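Long-range contacts in PAN2-PAN3 deadenylation complex catalytic subunit pan2 (Neurospora crassa, PDB 4CZW), which is the catalytic subunit of the PAN deadenylation complex, thought to shorten the poly(A) tails of cytoplasmic mRNA by exonucleolytic cleavage to 5'-AMP: residues 117-121 with 133-137; 205-210 with 267-273; 409-414 with 537-542. Residues are numbered along the deposited sequence.

Contact 1: residues 117-121 with 133-137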
loop_
_atom_site.group_PDB
_atom_site.type_symbol
_atom_site.label_atom_id
_atom_site.label_comp_id
_atom_site.label_asym_id
_atom_site.label_seq_id
_atom_site.Cartn_x
_atom_site.Cartn_y
_atom_site.Cartn_z
ATOM N N VAL A 117 -11.532 14.797 9.619
ATOM C CA VAL A 117 -11.429 15.326 10.974
ATOM C C VAL A 117 -10.275 14.702 11.754
ATOM O O VAL A 117 -10.065 15.019 12.924
ATOM C CB VAL A 117 -12.736 15.105 11.761
ATOM C CG1 VAL A 117 -13.918 15.677 10.993
ATOM C CG2 VAL A 117 -12.947 13.626 12.036
ATOM N N SER A 118 -9.527 13.815 11.104
ATOM C CA SER A 118 -8.414 13.139 11.759
ATOM C C SER A 118 -7.071 13.727 11.342
ATOM O O SER A 118 -6.016 13.238 11.749
ATOM C CB SER A 118 -8.443 11.640 11.455
ATOM O OG SER A 118 -9.646 11.050 11.916
ATOM N N GLY A 119 -7.115 14.778 10.529
ATOM C CA GLY A 119 -5.910 15.457 10.089
ATOM C C GLY A 119 -5.006 14.591 9.234
ATOM O O GLY A 119 -3.790 14.572 9.423
ATOM N N VAL A 120 -5.602 13.873 8.287
ATOM C CA VAL A 120 -4.846 12.987 7.411
ATOM C C VAL A 120 -4.957 13.419 5.951
ATOM O O VAL A 120 -4.377 12.796 5.062
ATOM C CB VAL A 120 -5.319 11.526 7.545
ATOM C CG1 VAL A 120 -5.117 11.035 8.969
ATOM C CG2 VAL A 120 -6.777 11.401 7.135
ATOM N N LEU A 121 -5.709 14.489 5.712
ATOM C CA LEU A 121 -5.868 15.032 4.367
ATOM C C LEU A 121 -5.195 16.399 4.270
ATOM O O LEU A 121 -5.639 17.362 4.897
ATOM C CB LEU A 121 -7.350 15.133 4.000
ATOM C CG LEU A 121 -8.152 13.833 4.110
ATOM C CD1 LEU A 121 -9.622 14.076 3.802
ATOM C CD2 LEU A 121 -7.580 12.762 3.193
ATOM N N LEU A 133 1.103 15.019 9.569
ATOM C CA LEU A 133 0.161 14.286 8.733
ATOM C C LEU A 133 0.391 12.778 8.798
ATOM O O LEU A 133 -0.562 12.002 8.865
ATOM C CB LEU A 133 0.253 14.764 7.281
ATOM C CG LEU A 133 -0.323 16.144 6.965
ATOM C CD1 LEU A 133 0.025 16.558 5.543
ATOM C CD2 LEU A 133 -1.829 16.149 7.172
ATOM N N VAL A 134 1.656 12.369 8.780
ATOM C CA VAL A 134 1.995 10.950 8.788
ATOM C C VAL A 134 1.830 10.357 10.190
ATOM O O VAL A 134 1.630 9.152 10.342
ATOM C CB VAL A 134 3.435 10.708 8.273
ATOM C CG1 VAL A 134 4.466 11.170 9.288
ATOM C CG2 VAL A 134 3.642 9.240 7.927
ATOM N N LYS A 135 1.903 11.210 11.208
ATOM C CA LYS A 135 1.625 10.790 12.577
ATOM C C LYS A 135 0.157 10.428 12.718
ATOM O O LYS A 135 -0.190 9.363 13.230
ATOM C CB LYS A 135 1.987 11.888 13.575
ATOM C CG LYS A 135 3.458 11.962 13.919
ATOM C CD LYS A 135 3.748 13.151 14.816
ATOM C CE LYS A 135 5.230 13.269 15.110
ATOM N NZ LYS A 135 5.530 14.488 15.904
ATOM N N ASN A 136 -0.699 11.333 12.257
ATOM C CA ASN A 136 -2.138 11.128 12.293
ATOM C C ASN A 136 -2.554 9.935 11.445
ATOM O O ASN A 136 -3.409 9.148 11.849
ATOM C CB ASN A 136 -2.867 12.388 11.823
ATOM C CG ASN A 136 -2.653 13.566 12.753
ATOM O OD1 ASN A 136 -2.439 13.393 13.953
ATOM N ND2 ASN A 136 -2.711 14.774 12.203
ATOM N N LEU A 137 -1.939 9.803 10.274
ATOM C CA LEU A 137 -2.260 8.712 9.361
ATOM C C LEU A 137 -1.891 7.358 9.955
ATOM O O LEU A 137 -2.626 6.385 9.797
ATOM C CB LEU A 137 -1.545 8.903 8.024
ATOM C CG LEU A 137 -1.826 7.823 6.978
ATOM C CD1 LEU A 137 -3.293 7.835 6.571
ATOM C CD2 LEU A 137 -0.927 8.009 5.774
#
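Val120 lays its CG1 methyl against the backbone of helix 130-149, 3.7 Å from Asn136 C and 3.6 Å from Leu137 N; the same CG1 is 4.3 Å from Leu137 CB. Among CA atoms the closest approach is Val120 CA to Leu133 CA, 5.3 Å. Leu133 and Asn136, about a turn apart on the helix, both meet Gly119 O. Asn136, whose CA-to-CB bond points toward the loop, donates from ND2 to Gly119 O (3.0 Å, 158°), while Leu133 reaches over so that its CD2 is 3.4 Å from that same Gly119 O. Gly119 has phi/psi of 64/45, a conformation that favours glycine, and an ideal CB there would clash with Asn136 ND2. Ser118 O is 3.3 Å from Asn136 CB; Ser118 OG itself is hydrogen-bonded back to Asn114 O. Tyr49 OH is hydrogen-bonded to Val120 O, and its side chain also touches Leu133, within the pseudoprotease (USP-like) domain. The contact fastens the loop that follows helix 103-109 to the helix it leads into. Its chemistry, a single side-chain-to-backbone hydrogen bond flanked by small apolar contacts, implies a fit set by the loop's backbone shape as much as by its side chains.

Contact 2: residues 205-210 with 267-273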
loop_
_atom_site.group_PDB
_atom_site.type_symbol
_atom_site.label_atom_id
_atom_site.label_comp_id
_atom_site.label_asym_id
_atom_site.label_seq_id
_atom_site.Cartn_x
_atom_site.Cartn_y
_atom_site.Cartn_z
ATOM N N VAL A 205 -1.231 3.071 18.458
ATOM C CA VAL A 205 0.095 3.642 18.255
ATOM C C VAL A 205 0.552 4.400 19.498
ATOM O O VAL A 205 -0.170 5.251 20.015
ATOM C CB VAL A 205 0.121 4.592 17.042
ATOM C CG1 VAL A 205 1.509 5.185 16.859
ATOM C CG2 VAL A 205 -0.321 3.860 15.783
ATOM N N ASN A 206 1.751 4.086 19.977
ATOM C CA ASN A 206 2.289 4.732 21.168
ATOM C C ASN A 206 3.143 5.953 20.844
ATOM O O ASN A 206 3.647 6.095 19.730
ATOM C CB ASN A 206 3.104 3.733 21.988
ATOM C CG ASN A 206 2.235 2.703 22.679
ATOM O OD1 ASN A 206 2.034 1.600 22.171
ATOM N ND2 ASN A 206 1.712 3.062 23.845
ATOM N N LYS A 207 3.296 6.833 21.829
ATOM C CA LYS A 207 4.088 8.047 21.665
ATOM C C LYS A 207 5.266 8.062 22.633
ATOM O O LYS A 207 5.114 7.731 23.807
ATOM C CB LYS A 207 3.221 9.288 21.881
ATOM C CG LYS A 207 1.998 9.368 20.984
ATOM C CD LYS A 207 1.181 10.614 21.286
ATOM C CE LYS A 207 -0.065 10.689 20.419
ATOM N NZ LYS A 207 -0.871 11.905 20.715
ATOM N N LEU A 208 6.435 8.449 22.137
ATOM C CA LEU A 208 7.626 8.533 22.974
ATOM C C LEU A 208 7.507 9.682 23.971
ATOM O O LEU A 208 6.793 10.654 23.728
ATOM C CB LEU A 208 8.881 8.705 22.115
ATOM C CG LEU A 208 9.230 7.550 21.174
ATOM C CD1 LEU A 208 10.580 7.784 20.513
ATOM C CD2 LEU A 208 9.213 6.223 21.916
ATOM N N CYS A 209 8.210 9.563 25.092
ATOM C CA CYS A 209 8.170 10.583 26.135
ATOM C C CYS A 209 9.575 10.905 26.638
ATOM O O CYS A 209 10.359 10.004 26.935
ATOM C CB CYS A 209 7.283 10.126 27.293
ATOM S SG CYS A 209 7.063 11.357 28.598
ATOM N N TYR A 210 9.884 12.195 26.735
ATOM C CA TYR A 210 11.219 12.637 27.124
ATOM C C TYR A 210 11.214 13.344 28.477
ATOM O O TYR A 210 10.252 14.031 28.819
ATOM C CB TYR A 210 11.803 13.560 26.051
ATOM C CG TYR A 210 11.768 12.972 24.659
ATOM C CD1 TYR A 210 12.767 12.110 24.223
ATOM C CD2 TYR A 210 10.737 13.278 23.781
ATOM C CE1 TYR A 210 12.737 11.569 22.951
ATOM C CE2 TYR A 210 10.700 12.742 22.509
ATOM C CZ TYR A 210 11.702 11.888 22.099
ATOM O OH TYR A 210 11.668 11.353 20.831
ATOM N N LEU A 267 4.958 -2.958 16.765
ATOM C CA LEU A 267 5.126 -1.808 17.644
ATOM C C LEU A 267 5.405 -0.522 16.871
ATOM O O LEU A 267 6.550 -0.227 16.528
ATOM C CB LEU A 267 6.256 -2.072 18.644
ATOM C CG LEU A 267 6.439 -1.049 19.766
ATOM C CD1 LEU A 267 5.192 -0.976 20.633
ATOM C CD2 LEU A 267 7.660 -1.387 20.607
ATOM N N ALA A 268 4.350 0.240 16.600
ATOM C CA ALA A 268 4.484 1.532 15.935
ATOM C C ALA A 268 4.698 2.636 16.965
ATOM O O ALA A 268 3.981 2.710 17.963
ATOM C CB ALA A 268 3.260 1.824 15.084
ATOM N N LEU A 269 5.684 3.494 16.720
ATOM C CA LEU A 269 6.056 4.519 17.691
ATOM C C LEU A 269 6.169 5.910 17.073
ATOM O O LEU A 269 6.842 6.099 16.061
ATOM C CB LEU A 269 7.381 4.149 18.360
ATOM C CG LEU A 269 7.433 2.817 19.109
ATOM C CD1 LEU A 269 8.844 2.537 19.604
ATOM C CD2 LEU A 269 6.444 2.814 20.265
ATOM N N CYS A 270 5.509 6.882 17.696
ATOM C CA CYS A 270 5.648 8.280 17.303
ATOM C C CYS A 270 6.690 8.965 18.181
ATOM O O CYS A 270 6.608 8.917 19.407
ATOM C CB CYS A 270 4.307 9.010 17.399
ATOM S SG CYS A 270 3.096 8.511 16.155
ATOM N N THR A 271 7.669 9.599 17.545
ATOM C CA THR A 271 8.798 10.185 18.261
ATOM C C THR A 271 8.411 11.416 19.076
ATOM O O THR A 271 8.980 11.661 20.140
ATOM C CB THR A 271 9.930 10.571 17.291
ATOM O OG1 THR A 271 9.421 11.461 16.291
ATOM C CG2 THR A 271 10.499 9.331 16.618
ATOM N N GLU A 272 7.449 12.182 18.565
ATOM C CA GLU A 272 6.964 13.392 19.230
ATOM C C GLU A 272 8.088 14.383 19.527
ATOM O O GLU A 272 8.157 14.948 20.618
ATOM C CB GLU A 272 6.228 13.035 20.525
ATOM C CG GLU A 272 5.044 12.103 20.330
ATOM C CD GLU A 272 3.987 12.687 19.414
ATOM O OE1 GLU A 272 3.105 13.417 19.912
ATOM O OE2 GLU A 272 4.037 12.415 18.196
ATOM N N ILE A 273 8.965 14.588 18.551
ATOM C CA ILE A 273 10.057 15.547 18.684
ATOM C C ILE A 273 9.539 16.976 18.539
ATOM O O ILE A 273 9.035 17.354 17.482
ATOM C CB ILE A 273 11.157 15.296 17.638
ATOM C CG1 ILE A 273 11.719 13.882 17.787
ATOM C CG2 ILE A 273 12.260 16.333 17.768
ATOM C CD1 ILE A 273 12.724 13.509 16.719
#
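Strands 206-207 and 266-270 run side by side in parallel, with Asn206 opposite Leu269 (CA-CA 5.1 Å) and Lys207 opposite Cys270 (CA-CA 4.6 Å). The ladder alternates as parallel strands do: Asn206 N gives a weak bond to Ala268 O (3.3 Å), Cys270 N bonds to Asn206 O (2.9 Å, 173°), and Leu208 N bonds to Cys270 O (2.8 Å, 174°). CA-H...O contacts join Leu269 CA to Asn206 O and Lys207 CA to Cys270 O, both at 3.5 Å. On the face bearing Asn206 and Leu269, Asn206 CB lies 3.9 Å from Leu269 CD2, under helix 227-235; Asn206 OD1 is bonded to Thr182. On the face of Lys207 and Cys270, Cys270 SG is 3.8 Å from Val205 CG1, and Val205 packs on helix 130-149. Lys207 NZ stays 4.3 Å from Glu272 OE1, too far for a salt bridge. Past the ladder, Leu208 sets CD2 4.4 Å from Leu269 CD1 and CD1 4.2 Å from Thr271 CG2, its CB 3.6 Å from Thr271 O; Tyr210 OH donates to that carbonyl (2.8 Å) while also pairing with Trp282 NE1. Strand 385-394 continues the mixed sheet of the USP-like domain beyond 266-270. Backbone bonds predominate, implying that main-chain geometry fixes the alignment, with a tyrosine hydroxyl extending the join beyond the strands.

Contact 3: residues 409-414 with 537-542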
loop_
_atom_site.group_PDB
_atom_site.type_symbol
_atom_site.label_atom_id
_atom_site.label_comp_id
_atom_site.label_asym_id
_atom_site.label_seq_id
_atom_site.Cartn_x
_atom_site.Cartn_y
_atom_site.Cartn_z
ATOM N N LEU A 409 -7.402 -17.969 -2.793
ATOM C CA LEU A 409 -7.973 -16.677 -3.162
ATOM C C LEU A 409 -9.461 -16.795 -3.478
ATOM O O LEU A 409 -9.876 -17.679 -4.226
ATOM C CB LEU A 409 -7.223 -16.096 -4.363
ATOM C CG LEU A 409 -7.793 -14.836 -5.019
ATOM C CD1 LEU A 409 -7.688 -13.644 -4.084
ATOM C CD2 LEU A 409 -7.086 -14.556 -6.338
ATOM N N ASP A 410 -10.261 -15.902 -2.903
ATOM C CA ASP A 410 -11.697 -15.894 -3.162
ATOM C C ASP A 410 -11.984 -15.273 -4.524
ATOM O O ASP A 410 -11.495 -14.187 -4.837
ATOM C CB ASP A 410 -12.441 -15.135 -2.062
ATOM C CG ASP A 410 -13.946 -15.264 -2.183
ATOM O OD1 ASP A 410 -14.557 -14.459 -2.916
ATOM O OD2 ASP A 410 -14.520 -16.172 -1.544
ATOM N N THR A 411 -12.783 -15.966 -5.331
ATOM C CA THR A 411 -13.036 -15.547 -6.706
ATOM C C THR A 411 -14.509 -15.245 -6.968
ATOM O O THR A 411 -14.928 -15.134 -8.120
ATOM C CB THR A 411 -12.576 -16.624 -7.706
ATOM O OG1 THR A 411 -13.389 -17.795 -7.556
ATOM C CG2 THR A 411 -11.119 -16.990 -7.466
ATOM N N SER A 412 -15.285 -15.107 -5.898
ATOM C CA SER A 412 -16.731 -14.931 -6.008
ATOM C C SER A 412 -17.127 -13.636 -6.719
ATOM O O SER A 412 -18.228 -13.532 -7.260
ATOM C CB SER A 412 -17.372 -14.968 -4.620
ATOM O OG SER A 412 -16.874 -13.924 -3.801
ATOM N N VAL A 413 -16.230 -12.656 -6.717
ATOM C CA VAL A 413 -16.508 -11.360 -7.326
ATOM C C VAL A 413 -16.604 -11.475 -8.850
ATOM O O VAL A 413 -17.251 -10.659 -9.507
ATOM C CB VAL A 413 -15.427 -10.317 -6.939
ATOM C CG1 VAL A 413 -14.073 -10.698 -7.523
ATOM C CG2 VAL A 413 -15.836 -8.915 -7.376
ATOM N N LEU A 414 -15.975 -12.507 -9.404
ATOM C CA LEU A 414 -15.963 -12.713 -10.849
ATOM C C LEU A 414 -17.275 -13.300 -11.359
ATOM O O LEU A 414 -17.630 -13.123 -12.525
ATOM C CB LEU A 414 -14.803 -13.630 -11.245
ATOM C CG LEU A 414 -13.383 -13.136 -10.966
ATOM C CD1 LEU A 414 -12.363 -14.196 -11.352
ATOM C CD2 LEU A 414 -13.110 -11.834 -11.704
ATOM N N TRP A 537 -7.778 -7.513 -10.043
ATOM C CA TRP A 537 -6.750 -7.916 -9.088
ATOM C C TRP A 537 -6.758 -9.426 -8.876
ATOM O O TRP A 537 -5.703 -10.050 -8.762
ATOM C CB TRP A 537 -6.944 -7.196 -7.752
ATOM C CG TRP A 537 -5.876 -7.508 -6.749
ATOM C CD1 TRP A 537 -4.614 -6.989 -6.708
ATOM C CD2 TRP A 537 -5.973 -8.411 -5.640
ATOM N NE1 TRP A 537 -3.919 -7.514 -5.645
ATOM C CE2 TRP A 537 -4.732 -8.389 -4.973
ATOM C CE3 TRP A 537 -6.989 -9.237 -5.146
ATOM C CZ2 TRP A 537 -4.480 -9.159 -3.839
ATOM C CZ3 TRP A 537 -6.736 -10.000 -4.021
ATOM C CH2 TRP A 537 -5.491 -9.956 -3.380
ATOM N N VAL A 538 -7.953 -10.006 -8.818
ATOM C CA VAL A 538 -8.100 -11.450 -8.675
ATOM C C VAL A 538 -7.551 -12.165 -9.907
ATOM O O VAL A 538 -6.819 -13.150 -9.790
ATOM C CB VAL A 538 -9.577 -11.851 -8.455
ATOM C CG1 VAL A 538 -9.771 -13.343 -8.672
ATOM C CG2 VAL A 538 -10.032 -11.451 -7.062
ATOM N N LEU A 539 -7.892 -11.650 -11.084
ATOM C CA LEU A 539 -7.455 -12.239 -12.346
ATOM C C LEU A 539 -5.934 -12.248 -12.479
ATOM O O LEU A 539 -5.362 -13.168 -13.065
ATOM C CB LEU A 539 -8.080 -11.489 -13.525
ATOM C CG LEU A 539 -9.590 -11.663 -13.703
ATOM C CD1 LEU A 539 -10.119 -10.731 -14.780
ATOM C CD2 LEU A 539 -9.927 -13.110 -14.028
ATOM N N VAL A 540 -5.282 -11.226 -11.932
ATOM C CA VAL A 540 -3.825 -11.162 -11.942
ATOM C C VAL A 540 -3.230 -12.258 -11.064
ATOM O O VAL A 540 -2.314 -12.969 -11.479
ATOM C CB VAL A 540 -3.313 -9.789 -11.462
ATOM C CG1 VAL A 540 -1.802 -9.813 -11.280
ATOM C CG2 VAL A 540 -3.715 -8.701 -12.442
ATOM N N ASN A 541 -3.763 -12.398 -9.854
ATOM C CA ASN A 541 -3.260 -13.386 -8.905
ATOM C C ASN A 541 -3.674 -14.814 -9.248
ATOM O O ASN A 541 -3.128 -15.771 -8.700
ATOM C CB ASN A 541 -3.716 -13.040 -7.487
ATOM C CG ASN A 541 -2.956 -11.867 -6.903
ATOM O OD1 ASN A 541 -1.814 -12.008 -6.466
ATOM N ND2 ASN A 541 -3.587 -10.698 -6.891
ATOM N N LEU A 542 -4.640 -14.959 -10.148
ATOM C CA LEU A 542 -5.018 -16.279 -10.637
ATOM C C LEU A 542 -4.007 -16.763 -11.672
ATOM O O LEU A 542 -3.944 -17.951 -11.986
ATOM C CB LEU A 542 -6.429 -16.262 -11.232
ATOM C CG LEU A 542 -7.587 -16.248 -10.232
ATOM C CD1 LEU A 542 -8.925 -16.198 -10.953
ATOM C CD2 LEU A 542 -7.518 -17.459 -9.317
#
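Leu409, Val538 and Leu414 account for most of the buried surface. Leu409 points toward helix 529-541 and lies along it: its CD1 is 3.8 Å from Trp537 CZ3, and its CD2 is 3.7 Å from Val538 O, 3.9 Å from Asn541 CB and 4.2 Å from Leu542 CD2. Val538 is the main partner on the helix, touched by five residues of 409-414. Its CG1 is 3.8 Å from both Leu409 CD2 and Leu414 CD1 and 4.1 Å from Thr411 CG2, while its CG2 is 4.1 Å from Val413 CG1 and 3.8 Å from Asp410 O. Leu414 enters from the short helix 412-415, its CD1 3.8 Å from Leu539 CD2 and 4.0 Å from Leu542 CD1. Between Leu409 and Leu414 the chain turns, and Asp410 OD1 accepts from Ser412 N (3.1 Å), an Asx turn, and from Ser412 OG (2.5 Å); the CA-to-CB bond of Asp410 points away from the helix. Trp537 also meets the ring of Tyr87 and the side chain of Trp405, and Asp90 receives weak hydrogen bonds from Trp537 NE1 and Asn541 ND2. The side chains of Cys75 and Cys83 of the first zinc site lie about 8 Å from those of Asp410 and Trp537 respectively. The contact packs 409-414 against a helix of the RNase H-like exonuclease domain, beside the zinc-bearing part of the USP-like domain. Between the segments it is apolar, while their polar groups bond within each segment or to residues around it; this implies a join held by close packing and exclusion of water.

Contacts 1, 2 and 3 follow one another along the chain without interleaving. The first two lie in the USP-like domain, their centres 15 Å apart, and touch: Lys135 on helix 130-149 meets Glu272, just past strand 266-270, in a long, weak ion pair, and its CG packs on Cys270 SG. Helix 130-149 thus links the loop of contact 1 to the sheet of contact 2. Contact 3 stands apart on the opposite side of the chain's centre, 32 Å and 39 Å from them between centres, where helix 529-541 of the exonuclease domain is packed. Contacts 1 and 2 belong to the internal framework of the USP-like domain, contact 3 to the place where 409-414 meets the exonuclease domain.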